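PDB 6K96: five-membered-cyclitol-phosphate synthase from Streptomyces citricolor, which binds nicotinamide-adenine-dinucleotide through a Rossmann-type domain and belongs to the myo-inositol-1-phosphate synthase family. Local coordinates for residues Leu7-Val12 with Leu55-Ala60; Leu128-Pro133 with Asn156-Leu161; Val162-Glu167 with Ile180-Ala185. All blocks are in the same frame, centred on the assembly; numbering follows the deposited sequence.

Contact 1: residues Leu7-Val12 with Leu55-Ala60; sequences LAVAGV and LTFVAA. With NAD (nicotinamide-adenine-dinucleotide), chain G.
With Leu-7 CG anti to the backbone N (chi1 -179°) and Phe-57 CG anti to the carbonyl carbon (chi1 -69°), these two residues, paired across the strands and leaving on the same face, run their side chains side by side. The CD2 methyl of Leu-7 lies 3.9 Å from CE2 of Phe-57 in an oblique approach and also meets CG of Leu-55, at 4.1 Å. CG2 of Val-9 reaches the edge of the same ring, near its plane, 4.1 Å from CE2 of Phe-57. On the other face the methyls of Ala-8 and Ala-59 meet, CB to CB at 3.8 Å. The backbones pair in parallel, their short segments 23° apart: Leu-7 N gives to Thr-56 O at 2.8 Å, and Leu-7 O takes Val-58 N at 3.1 Å. These are the first two strands of the parallel sheet of a Rossmann fold, joined in a beta-alpha-beta unit by helix 14-31, whose Leu-19 and Ile-16 pack on the face of Leu-7, Val-9 and Phe-57, while Phe-20 and Phe-72 add aromatic contacts to Phe-57. One residue lies between Leu-7 and Val-9 but two between their partners Phe-57 and Ala-60, the extra residue of a beta bulge; there the bond from Val-9 N to Ala-59 O is weak. Beyond the strand, CG2 of Val-12 touches CB of Ala-60 at the start of the glycine-rich turn. There CA of Gly-11 comes 3.6 Å from N3A of NAD, and Asp-62, further along strand 55-62, accepts from Val-12 N and is itself hydrogen-bonded to the dinucleotide.

Contact 2: residues Leu128-Pro133 with Asn156-Leu161; sequences LLYSLP and NCTPEL. With NAD (nicotinamide-adenine-dinucleotide), chain G.
Asn-156 OD1 lies 3.5 Å from CD2 of Tyr-130 and accepts the backbone N-H of Thr-158 at 2.8 Å, closing an Asx turn just past the end of the strand. That donor stands above the amide carbonyl plane, 56° out of it. The hydroxyl OG1 of Thr-158 is also close to OD1, though its proton could instead serve Glu-160 OE2. With CG anti to the backbone N (chi1 178°), the Tyr-130 side chain lies alongside Asn-156, ring and amide planes 68° apart, and crosses Thr-158 at about a right angle; CE2 of the ring comes 3.4 Å from Thr-158 CG2, and OG1 sits in plane at its edge. A water 2.6 Å from Tyr-130 OH lies between the segments, with Pro-133 O and Glu-160 OE2 nearby; OE2 also accepts from Gly-135 N. The main chains are held more loosely, the bond from Cys-157 N to Tyr-130 O being weak, while Cys-157 SG packs against CD1 of Leu-129 at 3.9 Å. Both loops then turn to the dinucleotide, as the C-terminal ends of the strands do in Rossmann folds. Leu-132 lays CG and CD2 against the adenine, and Cys-157 O lies 3.5 Å from C6N of the nicotinamide ring. Side-chain bonds and the water thus shape the loop, while the direct hydrogen bond to NAD uses a main-chain oxygen, Leu-132 O, which accepts from O3D of NAD at 2.9 Å.

Contact 3: residues Val162-Glu167 with Ile180-Ala185; sequences VARTPE and IGDDLA. With NAD (nicotinamide-adenine-dinucleotide), chain G.
Val-162 to Thr-165 form a type I beta turn, closed by Thr-165 N to Val-162 O, and the amides of its first three residues face Asp-182, which follows a peptide bond modelled as cis after Gly-181. The Asp-182 carboxylate grips this turn through both oxygens. Asp-182 OD1 takes Ala-163 N at 2.9 Å on its syn lone pair, and Asp-182 OD2 takes Val-162 N at 3.3 Å from above the carboxylate plane. The anti lone pair of Asp-182 OD2 receives NE of Arg-164, a salt bridge of 2.9 Å in the guanidinium plane, though that plane stands 65° from the carboxylate. A bend at chi3 (-41°) helps place NE there, and NH2 adds a weak bond to OD2 while serving Pro-159 O more strongly. Beside this the Ala-163 methyl presses on Gly-181 O, CB to O at 3.3 Å. With a cation and several N-H groups around it, buried Asp-182 is probably held as the anion. OD1 is also hydrogen-bonded to ND2 of Asn-156. The contact thus joins the loop after strand 179-180, an outer strand of the parallel sheet, to the N-terminal end of helix 166-174, where Thr-165 is N-cap, while Val-162 packs on helix 137-149 and strand 153-156.

All three contacts are largely buried, yet their chemistry changes across the parallel sheet. Contact 1 pairs two strands by main-chain bonds and apolar packing; contact 2 lies where strands 127-130 and 153-156 run into their loops and swaps much of that packing for an Asx turn and water; contact 3, at the sheet's edge beside the exposed start of a helix, relies on a carboxylate bound by main-chain amides and an arginine. Contacts 1 and 2 meet where strands 5-10 and 127-130 pair, through Ala-10 and Ser-131. Contacts 2 and 3 meet through Asn-156 N and Ile-180 O. Contacts 1 and 3 stay about 10 Å apart at their nearest atoms, but all three touch NAD.

Contact 1: residues Leu7-Val12 with Leu55-Ala60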
loop_
_atom_site.group_PDB
_atom_site.type_symbol
_atom_site.label_atom_id
_atom_site.label_comp_id
_atom_site.label_asym_id
_atom_site.label_seq_id
_atom_site.Cartn_x
_atom_site.Cartn_y
_atom_site.Cartn_z
ATOM N N LEU B 7 -37.838 12.228 15.451
ATOM C CA LEU B 7 -37.150 10.980 15.056
ATOM C C LEU B 7 -36.938 10.113 16.293
ATOM O O LEU B 7 -36.399 10.600 17.287
ATOM C CB LEU B 7 -35.829 11.306 14.350
ATOM C CG LEU B 7 -35.022 10.097 13.868
ATOM C CD1 LEU B 7 -35.659 9.455 12.652
ATOM C CD2 LEU B 7 -33.582 10.494 13.578
ATOM N N ALA B 8 -37.414 8.870 16.200
ATOM C CA ALA B 8 -37.387 7.867 17.282
ATOM C C ALA B 8 -36.339 6.825 16.902
ATOM O O ALA B 8 -36.149 6.605 15.683
ATOM C CB ALA B 8 -38.743 7.257 17.477
ATOM N N VAL B 9 -35.700 6.215 17.898
ATOM C CA VAL B 9 -34.477 5.410 17.678
ATOM C C VAL B 9 -34.631 4.116 18.447
ATOM O O VAL B 9 -34.804 4.145 19.664
ATOM C CB VAL B 9 -33.245 6.221 18.122
ATOM C CG1 VAL B 9 -32.105 5.335 18.596
ATOM C CG2 VAL B 9 -32.794 7.210 17.030
ATOM N N ALA B 10 -34.569 3.000 17.759
ATOM C CA ALA B 10 -34.495 1.698 18.430
ATOM C C ALA B 10 -33.038 1.289 18.292
ATOM O O ALA B 10 -32.631 0.934 17.205
ATOM C CB ALA B 10 -35.486 0.721 17.817
ATOM N N GLY B 11 -32.281 1.448 19.369
ATOM C CA GLY B 11 -30.835 1.166 19.436
ATOM C C GLY B 11 -30.025 2.457 19.340
ATOM O O GLY B 11 -30.023 3.066 18.260
ATOM N N VAL B 12 -29.349 2.828 20.420
ATOM C CA VAL B 12 -28.500 4.043 20.493
ATOM C C VAL B 12 -27.033 3.643 20.370
ATOM O O VAL B 12 -26.300 3.727 21.360
ATOM C CB VAL B 12 -28.782 4.822 21.777
ATOM C CG1 VAL B 12 -28.090 6.194 21.740
ATOM C CG2 VAL B 12 -30.279 4.911 21.982
ATOM N N LEU B 55 -33.645 17.752 12.401
ATOM C CA LEU B 55 -33.716 16.493 13.189
ATOM C C LEU B 55 -34.002 16.838 14.654
ATOM O O LEU B 55 -33.167 17.520 15.306
ATOM C CB LEU B 55 -32.359 15.781 13.090
ATOM C CG LEU B 55 -32.356 14.316 12.693
ATOM C CD1 LEU B 55 -33.302 14.061 11.544
ATOM C CD2 LEU B 55 -30.959 13.898 12.291
ATOM N N THR B 56 -35.108 16.334 15.182
ATOM C CA THR B 56 -35.407 16.415 16.631
ATOM C C THR B 56 -35.526 14.981 17.143
ATOM O O THR B 56 -36.395 14.277 16.698
ATOM C CB THR B 56 -36.643 17.283 16.895
ATOM O OG1 THR B 56 -37.129 17.824 15.669
ATOM C CG2 THR B 56 -36.361 18.433 17.843
ATOM N N PHE B 57 -34.603 14.532 17.970
ATOM C CA PHE B 57 -34.689 13.209 18.606
ATOM C C PHE B 57 -35.734 13.329 19.708
ATOM O O PHE B 57 -35.595 14.229 20.548
ATOM C CB PHE B 57 -33.311 12.819 19.127
ATOM C CG PHE B 57 -32.324 12.535 18.027
ATOM C CD1 PHE B 57 -31.670 13.572 17.378
ATOM C CD2 PHE B 57 -32.099 11.233 17.596
ATOM C CE1 PHE B 57 -30.812 13.320 16.325
ATOM C CE2 PHE B 57 -31.191 10.980 16.586
ATOM C CZ PHE B 57 -30.554 12.025 15.950
ATOM N N VAL B 58 -36.750 12.463 19.721
ATOM C CA VAL B 58 -37.912 12.619 20.648
ATOM C C VAL B 58 -37.999 11.383 21.547
ATOM O O VAL B 58 -38.615 11.443 22.644
ATOM C CB VAL B 58 -39.202 12.868 19.852
ATOM C CG1 VAL B 58 -39.142 14.236 19.168
ATOM C CG2 VAL B 58 -39.492 11.762 18.828
ATOM N N ALA B 59 -37.333 10.309 21.126
ATOM C CA ALA B 59 -37.545 8.961 21.691
ATOM C C ALA B 59 -36.332 8.090 21.393
ATOM O O ALA B 59 -35.788 8.172 20.282
ATOM C CB ALA B 59 -38.833 8.398 21.125
ATOM N N ALA B 60 -35.992 7.248 22.350
ATOM C CA ALA B 60 -34.826 6.357 22.279
ATOM C C ALA B 60 -35.089 5.132 23.148
ATOM O O ALA B 60 -35.567 5.300 24.299
ATOM C CB ALA B 60 -33.583 7.094 22.720
HETATM P PA NAD G . -24.197 -0.643 17.603
HETATM O O1A NAD G . -23.762 -1.977 18.075
HETATM O O2A NAD G . -23.227 0.480 17.846
HETATM O O5B NAD G . -25.648 -0.221 18.058
HETATM C C5B NAD G . -26.462 -1.303 18.565
HETATM C C4B NAD G . -27.311 -0.788 19.697
HETATM O O4B NAD G . -28.519 -1.592 19.908
HETATM C C3B NAD G . -26.580 -0.794 21.043
HETATM O O3B NAD G . -26.860 0.429 21.712
HETATM C C2B NAD G . -27.255 -1.957 21.767
HETATM O O2B NAD G . -26.940 -1.763 23.116
HETATM C C1B NAD G . -28.697 -1.703 21.313
HETATM N N9A NAD G . -29.674 -2.747 21.551
HETATM C C8A NAD G . -29.378 -4.087 21.606
HETATM N N7A NAD G . -30.442 -4.845 21.735
HETATM C C5A NAD G . -31.514 -3.958 21.733
HETATM C C6A NAD G . -32.904 -4.171 21.834
HETATM N N6A NAD G . -33.441 -5.381 21.926
HETATM N N1A NAD G . -33.718 -3.083 21.759
HETATM C C2A NAD G . -33.135 -1.873 21.660
HETATM N N3A NAD G . -31.844 -1.562 21.577
HETATM C C4A NAD G . -31.061 -2.657 21.609
HETATM O O3 NAD G . -24.439 -0.757 16.039
HETATM P PN NAD G . -24.236 0.348 14.888
HETATM O O1N NAD G . -24.999 1.553 15.285
HETATM O O2N NAD G . -22.758 0.334 14.644
HETATM O O5D NAD G . -25.007 -0.365 13.665
HETATM C C5D NAD G . -26.455 -0.652 13.842
HETATM C C4D NAD G . -26.907 -1.611 12.781
HETATM O O4D NAD G . -26.790 -1.038 11.459
HETATM C C3D NAD G . -26.092 -2.912 12.766
HETATM O O3D NAD G . -26.985 -3.965 12.473
HETATM C C2D NAD G . -25.209 -2.744 11.532
HETATM O O2D NAD G . -24.829 -3.928 10.857
HETATM C C1D NAD G . -26.155 -1.992 10.597
HETATM N N1N NAD G . -25.375 -1.378 9.480
HETATM C C2N NAD G . -24.216 -0.589 9.787
HETATM C C3N NAD G . -23.351 -0.157 8.795
HETATM C C7N NAD G . -22.170 0.708 9.199
HETATM O O7N NAD G . -22.075 1.105 10.354
HETATM N N7N NAD G . -21.259 0.997 8.274
HETATM C C4N NAD G . -23.628 -0.550 7.487
HETATM C C5N NAD G . -24.839 -1.159 7.182
HETATM C C6N NAD G . -25.654 -1.639 8.191
#

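Contact 2: residues Leu128-Pro133 with Asn156-Leu161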
loop_
_atom_site.group_PDB
_atom_site.type_symbol
_atom_site.label_atom_id
_atom_site.label_comp_id
_atom_site.label_asym_id
_atom_site.label_seq_id
_atom_site.Cartn_x
_atom_site.Cartn_y
_atom_site.Cartn_z
ATOM N N LEU B 128 -39.529 5.942 13.080
ATOM C CA LEU B 128 -38.754 5.102 14.012
ATOM C C LEU B 128 -37.604 4.496 13.216
ATOM O O LEU B 128 -37.878 3.841 12.214
ATOM C CB LEU B 128 -39.636 4.020 14.624
ATOM C CG LEU B 128 -38.837 3.065 15.506
ATOM C CD1 LEU B 128 -38.364 3.754 16.748
ATOM C CD2 LEU B 128 -39.622 1.849 15.865
ATOM N N LEU B 129 -36.369 4.805 13.606
ATOM C CA LEU B 129 -35.118 4.235 13.041
ATOM C C LEU B 129 -34.726 2.984 13.841
ATOM O O LEU B 129 -34.326 3.084 15.043
ATOM C CB LEU B 129 -34.009 5.293 13.100
ATOM C CG LEU B 129 -32.654 4.857 12.540
ATOM C CD1 LEU B 129 -32.756 4.543 11.054
ATOM C CD2 LEU B 129 -31.608 5.920 12.810
ATOM N N TYR B 130 -34.806 1.834 13.192
ATOM C CA TYR B 130 -34.401 0.551 13.773
ATOM C C TYR B 130 -32.911 0.367 13.573
ATOM O O TYR B 130 -32.483 0.144 12.412
ATOM C CB TYR B 130 -35.193 -0.572 13.106
ATOM C CG TYR B 130 -34.828 -1.948 13.598
ATOM C CD1 TYR B 130 -35.267 -2.388 14.838
ATOM C CD2 TYR B 130 -34.028 -2.796 12.847
ATOM C CE1 TYR B 130 -34.955 -3.660 15.306
ATOM C CE2 TYR B 130 -33.692 -4.061 13.314
ATOM C CZ TYR B 130 -34.174 -4.506 14.538
ATOM O OH TYR B 130 -33.878 -5.759 14.987
ATOM N N SER B 131 -32.134 0.415 14.631
ATOM C CA SER B 131 -30.657 0.440 14.474
ATOM C C SER B 131 -30.014 -0.505 15.484
ATOM O O SER B 131 -28.947 -0.168 16.033
ATOM C CB SER B 131 -30.122 1.841 14.607
ATOM O OG SER B 131 -28.915 2.003 13.845
ATOM N N LEU B 132 -30.609 -1.675 15.649
ATOM C CA LEU B 132 -30.142 -2.746 16.563
ATOM C C LEU B 132 -29.049 -3.554 15.880
ATOM O O LEU B 132 -28.830 -3.454 14.675
ATOM C CB LEU B 132 -31.325 -3.675 16.900
ATOM C CG LEU B 132 -32.159 -3.315 18.133
ATOM C CD1 LEU B 132 -32.926 -2.039 17.863
ATOM C CD2 LEU B 132 -33.124 -4.421 18.475
ATOM N N PRO B 133 -28.411 -4.463 16.644
ATOM C CA PRO B 133 -27.477 -5.400 16.045
ATOM C C PRO B 133 -28.142 -6.211 14.920
ATOM O O PRO B 133 -29.372 -6.390 14.874
ATOM C CB PRO B 133 -27.041 -6.271 17.257
ATOM C CG PRO B 133 -27.325 -5.446 18.486
ATOM C CD PRO B 133 -28.542 -4.619 18.114
ATOM N N ASN B 156 -35.551 0.266 8.290
ATOM C CA ASN B 156 -34.714 -0.912 8.640
ATOM C C ASN B 156 -33.260 -0.759 8.132
ATOM O O ASN B 156 -33.000 -1.069 6.926
ATOM C CB ASN B 156 -35.351 -2.187 8.094
ATOM C CG ASN B 156 -34.570 -3.393 8.523
ATOM O OD1 ASN B 156 -33.769 -3.307 9.429
ATOM N ND2 ASN B 156 -34.829 -4.526 7.914
ATOM N N CYS B 157 -32.315 -0.436 9.028
ATOM C CA CYS B 157 -30.854 -0.484 8.728
ATOM C C CYS B 157 -30.307 -1.897 8.493
ATOM O O CYS B 157 -29.147 -1.959 7.906
ATOM C CB CYS B 157 -29.965 -0.036 9.877
ATOM S SG CYS B 157 -30.254 1.669 10.307
ATOM N N THR B 158 -30.983 -2.936 8.994
ATOM C CA THR B 158 -30.380 -4.288 9.198
ATOM C C THR B 158 -30.782 -5.217 8.065
ATOM O O THR B 158 -31.715 -4.874 7.333
ATOM C CB THR B 158 -30.778 -4.935 10.537
ATOM O OG1 THR B 158 -32.083 -5.487 10.444
ATOM C CG2 THR B 158 -30.734 -3.959 11.686
ATOM N N PRO B 159 -30.099 -6.390 7.910
ATOM C CA PRO B 159 -30.469 -7.413 6.920
ATOM C C PRO B 159 -31.740 -8.215 7.270
ATOM O O PRO B 159 -32.192 -9.020 6.438
ATOM C CB PRO B 159 -29.279 -8.393 6.849
ATOM C CG PRO B 159 -28.175 -7.702 7.628
ATOM C CD PRO B 159 -28.873 -6.787 8.624
ATOM N N GLU B 160 -32.352 -7.945 8.417
ATOM C CA GLU B 160 -33.590 -8.656 8.811
ATOM C C GLU B 160 -34.696 -8.364 7.799
ATOM O O GLU B 160 -34.746 -7.270 7.276
ATOM C CB GLU B 160 -33.997 -8.345 10.250
ATOM C CG GLU B 160 -33.233 -9.173 11.256
ATOM C CD GLU B 160 -31.728 -9.301 11.053
ATOM O OE1 GLU B 160 -31.264 -10.431 10.673
ATOM O OE2 GLU B 160 -31.028 -8.279 11.261
ATOM N N LEU B 161 -35.547 -9.375 7.575
ATOM C CA LEU B 161 -36.753 -9.307 6.718
ATOM C C LEU B 161 -37.791 -8.423 7.415
ATOM O O LEU B 161 -38.212 -8.840 8.528
ATOM C CB LEU B 161 -37.264 -10.739 6.493
ATOM C CG LEU B 161 -37.600 -11.057 5.033
ATOM C CD1 LEU B 161 -36.343 -11.302 4.212
ATOM C CD2 LEU B 161 -38.543 -12.231 4.899
HETATM P PA NAD G . -24.197 -0.643 17.603
HETATM O O1A NAD G . -23.762 -1.977 18.075
HETATM O O2A NAD G . -23.227 0.480 17.846
HETATM O O5B NAD G . -25.648 -0.221 18.058
HETATM C C5B NAD G . -26.462 -1.303 18.565
HETATM C C4B NAD G . -27.311 -0.788 19.697
HETATM O O4B NAD G . -28.519 -1.592 19.908
HETATM C C3B NAD G . -26.580 -0.794 21.043
HETATM O O3B NAD G . -26.860 0.429 21.712
HETATM C C2B NAD G . -27.255 -1.957 21.767
HETATM O O2B NAD G . -26.940 -1.763 23.116
HETATM C C1B NAD G . -28.697 -1.703 21.313
HETATM N N9A NAD G . -29.674 -2.747 21.551
HETATM C C8A NAD G . -29.378 -4.087 21.606
HETATM N N7A NAD G . -30.442 -4.845 21.735
HETATM C C5A NAD G . -31.514 -3.958 21.733
HETATM C C6A NAD G . -32.904 -4.171 21.834
HETATM N N6A NAD G . -33.441 -5.381 21.926
HETATM N N1A NAD G . -33.718 -3.083 21.759
HETATM C C2A NAD G . -33.135 -1.873 21.660
HETATM N N3A NAD G . -31.844 -1.562 21.577
HETATM C C4A NAD G . -31.061 -2.657 21.609
HETATM O O3 NAD G . -24.439 -0.757 16.039
HETATM P PN NAD G . -24.236 0.348 14.888
HETATM O O1N NAD G . -24.999 1.553 15.285
HETATM O O2N NAD G . -22.758 0.334 14.644
HETATM O O5D NAD G . -25.007 -0.365 13.665
HETATM C C5D NAD G . -26.455 -0.652 13.842
HETATM C C4D NAD G . -26.907 -1.611 12.781
HETATM O O4D NAD G . -26.790 -1.038 11.459
HETATM C C3D NAD G . -26.092 -2.912 12.766
HETATM O O3D NAD G . -26.985 -3.965 12.473
HETATM C C2D NAD G . -25.209 -2.744 11.532
HETATM O O2D NAD G . -24.829 -3.928 10.857
HETATM C C1D NAD G . -26.155 -1.992 10.597
HETATM N N1N NAD G . -25.375 -1.378 9.480
HETATM C C2N NAD G . -24.216 -0.589 9.787
HETATM C C3N NAD G . -23.351 -0.157 8.795
HETATM C C7N NAD G . -22.170 0.708 9.199
HETATM O O7N NAD G . -22.075 1.105 10.354
HETATM N N7N NAD G . -21.259 0.997 8.274
HETATM C C4N NAD G . -23.628 -0.550 7.487
HETATM C C5N NAD G . -24.839 -1.159 7.182
HETATM C C6N NAD G . -25.654 -1.639 8.191
HETATM O O HOH W 1 -31.899 -7.174 13.992
#

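Contact 3: residues Val162-Glu167 with Ile180-Ala185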
loop_
_atom_site.group_PDB
_atom_site.type_symbol
_atom_site.label_atom_id
_atom_site.label_comp_id
_atom_site.label_asym_id
_atom_site.label_seq_id
_atom_site.Cartn_x
_atom_site.Cartn_y
_atom_site.Cartn_z
ATOM N N VAL B 162 -38.107 -7.246 6.835
ATOM C CA VAL B 162 -39.213 -6.340 7.272
ATOM C C VAL B 162 -39.924 -5.788 6.033
ATOM O O VAL B 162 -41.042 -6.214 5.722
ATOM C CB VAL B 162 -38.744 -5.194 8.187
ATOM C CG1 VAL B 162 -39.923 -4.436 8.791
ATOM C CG2 VAL B 162 -37.831 -5.675 9.289
ATOM N N ALA B 163 -39.309 -4.852 5.319
ATOM C CA ALA B 163 -39.886 -4.328 4.057
ATOM C C ALA B 163 -40.021 -5.496 3.097
ATOM O O ALA B 163 -40.823 -5.408 2.208
ATOM C CB ALA B 163 -39.064 -3.225 3.464
ATOM N N ARG B 164 -39.282 -6.582 3.299
ATOM C CA ARG B 164 -39.272 -7.668 2.285
ATOM C C ARG B 164 -40.367 -8.717 2.561
ATOM O O ARG B 164 -40.583 -9.564 1.645
ATOM C CB ARG B 164 -37.881 -8.298 2.168
ATOM C CG ARG B 164 -37.046 -7.699 1.035
ATOM C CD ARG B 164 -35.593 -8.097 1.084
ATOM N NE ARG B 164 -35.187 -8.052 2.468
ATOM C CZ ARG B 164 -34.196 -8.736 2.994
ATOM N NH1 ARG B 164 -33.475 -9.526 2.224
ATOM N NH2 ARG B 164 -33.894 -8.591 4.283
ATOM N N THR B 165 -40.996 -8.717 3.755
ATOM C CA THR B 165 -42.157 -9.609 4.040
ATOM C C THR B 165 -43.395 -8.972 3.395
ATOM O O THR B 165 -43.940 -7.997 3.911
ATOM C CB THR B 165 -42.354 -9.999 5.524
ATOM O OG1 THR B 165 -43.537 -9.346 5.997
ATOM C CG2 THR B 165 -41.160 -9.737 6.435
ATOM N N PRO B 166 -43.895 -9.532 2.268
ATOM C CA PRO B 166 -44.947 -8.871 1.481
ATOM C C PRO B 166 -46.240 -8.516 2.258
ATOM O O PRO B 166 -46.865 -7.536 1.939
ATOM C CB PRO B 166 -45.269 -9.894 0.367
ATOM C CG PRO B 166 -44.091 -10.884 0.358
ATOM C CD PRO B 166 -43.564 -10.887 1.773
ATOM N N GLU B 167 -46.640 -9.294 3.262
ATOM C CA GLU B 167 -47.891 -8.982 4.016
ATOM C C GLU B 167 -47.663 -7.805 4.981
ATOM O O GLU B 167 -48.583 -7.023 5.193
ATOM C CB GLU B 167 -48.440 -10.221 4.736
ATOM C CG GLU B 167 -49.256 -11.140 3.830
ATOM C CD GLU B 167 -50.763 -11.186 4.125
ATOM O OE1 GLU B 167 -51.281 -12.277 4.561
ATOM O OE2 GLU B 167 -51.437 -10.135 3.929
ATOM N N ILE B 180 -39.394 1.502 5.014
ATOM C CA ILE B 180 -38.155 1.730 4.213
ATOM C C ILE B 180 -37.123 0.690 4.626
ATOM O O ILE B 180 -36.682 0.705 5.782
ATOM C CB ILE B 180 -37.652 3.176 4.394
ATOM C CG1 ILE B 180 -38.792 4.172 4.147
ATOM C CG2 ILE B 180 -36.432 3.456 3.528
ATOM C CD1 ILE B 180 -39.401 4.120 2.760
ATOM N N GLY B 181 -36.772 -0.181 3.696
ATOM C CA GLY B 181 -35.895 -1.314 3.982
ATOM C C GLY B 181 -35.767 -2.218 2.774
ATOM O O GLY B 181 -36.457 -1.985 1.799
ATOM N N ASP B 182 -34.846 -3.188 2.858
ATOM C CA ASP B 182 -34.054 -3.414 4.068
ATOM C C ASP B 182 -32.534 -3.308 3.816
ATOM O O ASP B 182 -32.083 -3.486 2.688
ATOM C CB ASP B 182 -34.330 -4.804 4.654
ATOM C CG ASP B 182 -35.799 -5.077 4.862
ATOM O OD1 ASP B 182 -36.453 -4.224 5.468
ATOM O OD2 ASP B 182 -36.283 -6.102 4.362
ATOM N N ASP B 183 -31.784 -3.026 4.876
ATOM C CA ASP B 183 -30.317 -3.249 4.976
ATOM C C ASP B 183 -29.541 -2.108 4.314
ATOM O O ASP B 183 -29.489 -2.146 3.066
ATOM C CB ASP B 183 -29.942 -4.596 4.358
ATOM C CG ASP B 183 -28.586 -5.089 4.806
ATOM O OD1 ASP B 183 -27.967 -4.431 5.693
ATOM O OD2 ASP B 183 -28.162 -6.145 4.280
ATOM N N LEU B 184 -28.937 -1.203 5.112
ATOM C CA LEU B 184 -28.117 -0.056 4.584
ATOM C C LEU B 184 -26.993 -0.560 3.688
ATOM O O LEU B 184 -26.190 -1.404 4.168
ATOM C CB LEU B 184 -27.449 0.755 5.693
ATOM C CG LEU B 184 -28.358 1.334 6.759
ATOM C CD1 LEU B 184 -27.553 2.263 7.645
ATOM C CD2 LEU B 184 -29.550 2.037 6.139
ATOM N N ALA B 185 -26.898 -0.004 2.476
ATOM C CA ALA B 185 -25.669 -0.022 1.637
ATOM C C ALA B 185 -24.747 1.142 2.039
ATOM O O ALA B 185 -25.116 2.322 1.830
ATOM C CB ALA B 185 -26.077 0.073 0.200
HETATM P PA NAD G . -24.197 -0.643 17.603
HETATM O O1A NAD G . -23.762 -1.977 18.075
HETATM O O2A NAD G . -23.227 0.480 17.846
HETATM O O5B NAD G . -25.648 -0.221 18.058
HETATM C C5B NAD G . -26.462 -1.303 18.565
HETATM C C4B NAD G . -27.311 -0.788 19.697
HETATM O O4B NAD G . -28.519 -1.592 19.908
HETATM C C3B NAD G . -26.580 -0.794 21.043
HETATM O O3B NAD G . -26.860 0.429 21.712
HETATM C C2B NAD G . -27.255 -1.957 21.767
HETATM O O2B NAD G . -26.940 -1.763 23.116
HETATM C C1B NAD G . -28.697 -1.703 21.313
HETATM N N9A NAD G . -29.674 -2.747 21.551
HETATM C C8A NAD G . -29.378 -4.087 21.606
HETATM N N7A NAD G . -30.442 -4.845 21.735
HETATM C C5A NAD G . -31.514 -3.958 21.733
HETATM C C6A NAD G . -32.904 -4.171 21.834
HETATM N N6A NAD G . -33.441 -5.381 21.926
HETATM N N1A NAD G . -33.718 -3.083 21.759
HETATM C C2A NAD G . -33.135 -1.873 21.660
HETATM N N3A NAD G . -31.844 -1.562 21.577
HETATM C C4A NAD G . -31.061 -2.657 21.609
HETATM O O3 NAD G . -24.439 -0.757 16.039
HETATM P PN NAD G . -24.236 0.348 14.888
HETATM O O1N NAD G . -24.999 1.553 15.285
HETATM O O2N NAD G . -22.758 0.334 14.644
HETATM O O5D NAD G . -25.007 -0.365 13.665
HETATM C C5D NAD G . -26.455 -0.652 13.842
HETATM C C4D NAD G . -26.907 -1.611 12.781
HETATM O O4D NAD G . -26.790 -1.038 11.459
HETATM C C3D NAD G . -26.092 -2.912 12.766
HETATM O O3D NAD G . -26.985 -3.965 12.473
HETATM C C2D NAD G . -25.209 -2.744 11.532
HETATM O O2D NAD G . -24.829 -3.928 10.857
HETATM C C1D NAD G . -26.155 -1.992 10.597
HETATM N N1N NAD G . -25.375 -1.378 9.480
HETATM C C2N NAD G . -24.216 -0.589 9.787
HETATM C C3N NAD G . -23.351 -0.157 8.795
HETATM C C7N NAD G . -22.170 0.708 9.199
HETATM O O7N NAD G . -22.075 1.105 10.354
HETATM N N7N NAD G . -21.259 0.997 8.274
HETATM C C4N NAD G . -23.628 -0.550 7.487
HETATM C C5N NAD G . -24.839 -1.159 7.182
HETATM C C6N NAD G . -25.654 -1.639 8.191
#